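Local structure of protein Vpx (Simian immunodeficiency virus, 4CC9) at residues B[39-43]-B[78-83]. The protein redirects the host CUL4A-DDB1 ubiquitin ligase, through direct binding to DCAF1, to the restriction factor SAMHD1 for proteasomal degradation, and aids nuclear import of the viral pre-integration complex. Coordinates in Å, arbitrary orientation, origin at the centre of the assembly. Numbering follows the deposited sequence.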
loop_
_atom_site.group_PDB
_atom_site.type_symbol
_atom_site.label_atom_id
_atom_site.label_comp_id
_atom_site.label_asym_id
_atom_site.label_seq_id
_atom_site.Cartn_x
_atom_site.Cartn_y
_atom_site.Cartn_z
ATOM N N ILE B 39 19.440 -2.949 -1.404
ATOM C CA ILE B 39 18.540 -3.463 -0.372
ATOM C C ILE B 39 19.319 -4.023 0.822
ATOM O O ILE B 39 18.916 -3.829 1.975
ATOM C CB ILE B 39 17.460 -4.452 -0.918
ATOM C CG1 ILE B 39 16.287 -4.574 0.069
ATOM C CG2 ILE B 39 18.044 -5.828 -1.209
ATOM C CD1 ILE B 39 15.057 -5.303 -0.514
ATOM N N ASN B 40 20.449 -4.677 0.556
ATOM C CA ASN B 40 21.279 -5.195 1.647
ATOM C C ASN B 40 21.829 -4.083 2.555
ATOM O O ASN B 40 21.734 -4.169 3.778
ATOM C CB ASN B 40 22.405 -6.103 1.116
ATOM C CG ASN B 40 21.887 -7.432 0.598
ATOM O OD1 ASN B 40 20.784 -7.863 0.947
ATOM N ND2 ASN B 40 22.682 -8.097 -0.225
ATOM N N ARG B 41 22.382 -3.034 1.959
ATOM C CA ARG B 41 22.885 -1.911 2.741
ATOM C C ARG B 41 21.786 -1.228 3.549
ATOM O O ARG B 41 22.025 -0.775 4.670
ATOM C CB ARG B 41 23.580 -0.897 1.839
ATOM C CG ARG B 41 24.851 -1.442 1.201
ATOM C CD ARG B 41 25.713 -0.336 0.626
ATOM N NE ARG B 41 26.442 -0.813 -0.543
ATOM C CZ ARG B 41 26.057 -0.591 -1.797
ATOM N NH1 ARG B 41 24.963 0.119 -2.039
ATOM N NH2 ARG B 41 26.769 -1.070 -2.810
ATOM N N ALA B 42 20.581 -1.164 2.991
ATOM C CA ALA B 42 19.460 -0.557 3.710
ATOM C C ALA B 42 18.964 -1.458 4.839
ATOM O O ALA B 42 18.723 -0.991 5.965
ATOM C CB ALA B 42 18.327 -0.232 2.756
ATOM N N ALA B 43 18.833 -2.751 4.543
ATOM C CA ALA B 43 18.224 -3.691 5.485
ATOM C C ALA B 43 19.024 -3.916 6.764
ATOM O O ALA B 43 18.444 -4.274 7.789
ATOM C CB ALA B 43 17.937 -5.020 4.812
ATOM N N TYR B 78 15.805 -14.177 -4.156
ATOM C CA TYR B 78 16.282 -13.665 -2.882
ATOM C C TYR B 78 15.763 -12.237 -2.635
ATOM O O TYR B 78 15.301 -11.923 -1.538
ATOM C CB TYR B 78 17.820 -13.717 -2.818
ATOM C CG TYR B 78 18.403 -12.858 -1.716
ATOM C CD1 TYR B 78 18.441 -13.314 -0.404
ATOM C CD2 TYR B 78 18.917 -11.595 -1.987
ATOM C CE1 TYR B 78 18.981 -12.533 0.618
ATOM C CE2 TYR B 78 19.457 -10.809 -0.975
ATOM C CZ TYR B 78 19.479 -11.290 0.324
ATOM O OH TYR B 78 20.000 -10.535 1.334
ATOM N N LEU B 79 15.854 -11.380 -3.650
ATOM C CA LEU B 79 15.385 -9.998 -3.531
ATOM C C LEU B 79 13.908 -9.951 -3.134
ATOM O O LEU B 79 13.532 -9.190 -2.237
ATOM C CB LEU B 79 15.616 -9.223 -4.843
ATOM C CG LEU B 79 15.144 -7.770 -4.910
ATOM C CD1 LEU B 79 15.831 -6.925 -3.855
ATOM C CD2 LEU B 79 15.381 -7.173 -6.290
ATOM N N CYS B 80 13.075 -10.772 -3.775
ATOM C CA CYS B 80 11.642 -10.747 -3.472
ATOM C C CYS B 80 11.369 -11.081 -2.001
ATOM O O CYS B 80 10.493 -10.474 -1.375
ATOM C CB CYS B 80 10.846 -11.649 -4.430
ATOM S SG CYS B 80 10.837 -11.066 -6.192
ATOM N N LEU B 81 12.138 -12.013 -1.440
ATOM C CA LEU B 81 11.994 -12.359 -0.016
ATOM C C LEU B 81 12.391 -11.213 0.912
ATOM O O LEU B 81 11.716 -10.964 1.916
ATOM C CB LEU B 81 12.818 -13.594 0.335
ATOM C CG LEU B 81 12.285 -14.922 -0.195
ATOM C CD1 LEU B 81 13.324 -16.010 0.001
ATOM C CD2 LEU B 81 10.961 -15.295 0.498
ATOM N N ILE B 82 13.486 -10.521 0.589
ATOM C CA ILE B 82 13.920 -9.402 1.423
ATOM C C ILE B 82 12.964 -8.216 1.286
ATOM O O ILE B 82 12.695 -7.520 2.283
ATOM C CB ILE B 82 15.364 -8.962 1.125
ATOM C CG1 ILE B 82 16.315 -10.155 1.285
ATOM C CG2 ILE B 82 15.792 -7.861 2.087
ATOM C CD1 ILE B 82 16.213 -10.828 2.664
ATOM N N GLN B 83 12.431 -7.995 0.077
ATOM C CA GLN B 83 11.477 -6.900 -0.115
ATOM C C GLN B 83 10.254 -7.155 0.773
ATOM O O GLN B 83 9.715 -6.217 1.364
ATOM C CB GLN B 83 11.069 -6.734 -1.590
ATOM C CG GLN B 83 12.189 -6.319 -2.564
ATOM C CD GLN B 83 12.412 -4.806 -2.665
ATOM O OE1 GLN B 83 12.221 -4.057 -1.700
ATOM N NE2 GLN B 83 12.853 -4.361 -3.837
#
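Ile39, in the last part of helix 25-43, points its CA-to-CB bond at helix 71-91 and supplies most of the apolar contact. Ile39 CG2 lies 3.6 Å from Leu79 CD1, and Ile39 CD1 lies 3.7 Å from Ile82 CG2. The same Ile39 CD1 also comes within 3.3 Å of OE1 of Gln83, a van der Waals contact of a methyl. OE1 and NE2 of Gln83 are hydrogen-bonded to an aromatic side chain and the backbone of the DCAF1 (VprBP) chain, which packs on Ile39 as well. One residue on, the CA-to-CB bond of Asn40 points sideways, but the carboxamide end comes nearer to helix 71-91, and Asn40 OD1 accepts a 2.8 Å hydrogen bond from OH of Tyr78, near the plane of the phenol ring. The ring carries its OH to the Asn40 side chain and packs edge-to-face with Trp56 of helix 49-66. The two segments, whose axes run 28° from parallel and 11.3 Å apart at closest approach, thus join the first and third helices of the Vpr/Vpx three-helix bundle, with the middle helix covering Tyr78. Tyr78 and Leu79 also lie in a probable nuclear localization signal. Arg41 is out of reach of segment 78-83 and forms a salt bridge with Glu37. At Ala43 the packing loosens: Ala43 CB sits 4.5 Å from Ile82 CG2 and also touches Ile52, with the zinc ligand His46 just beyond in sequence.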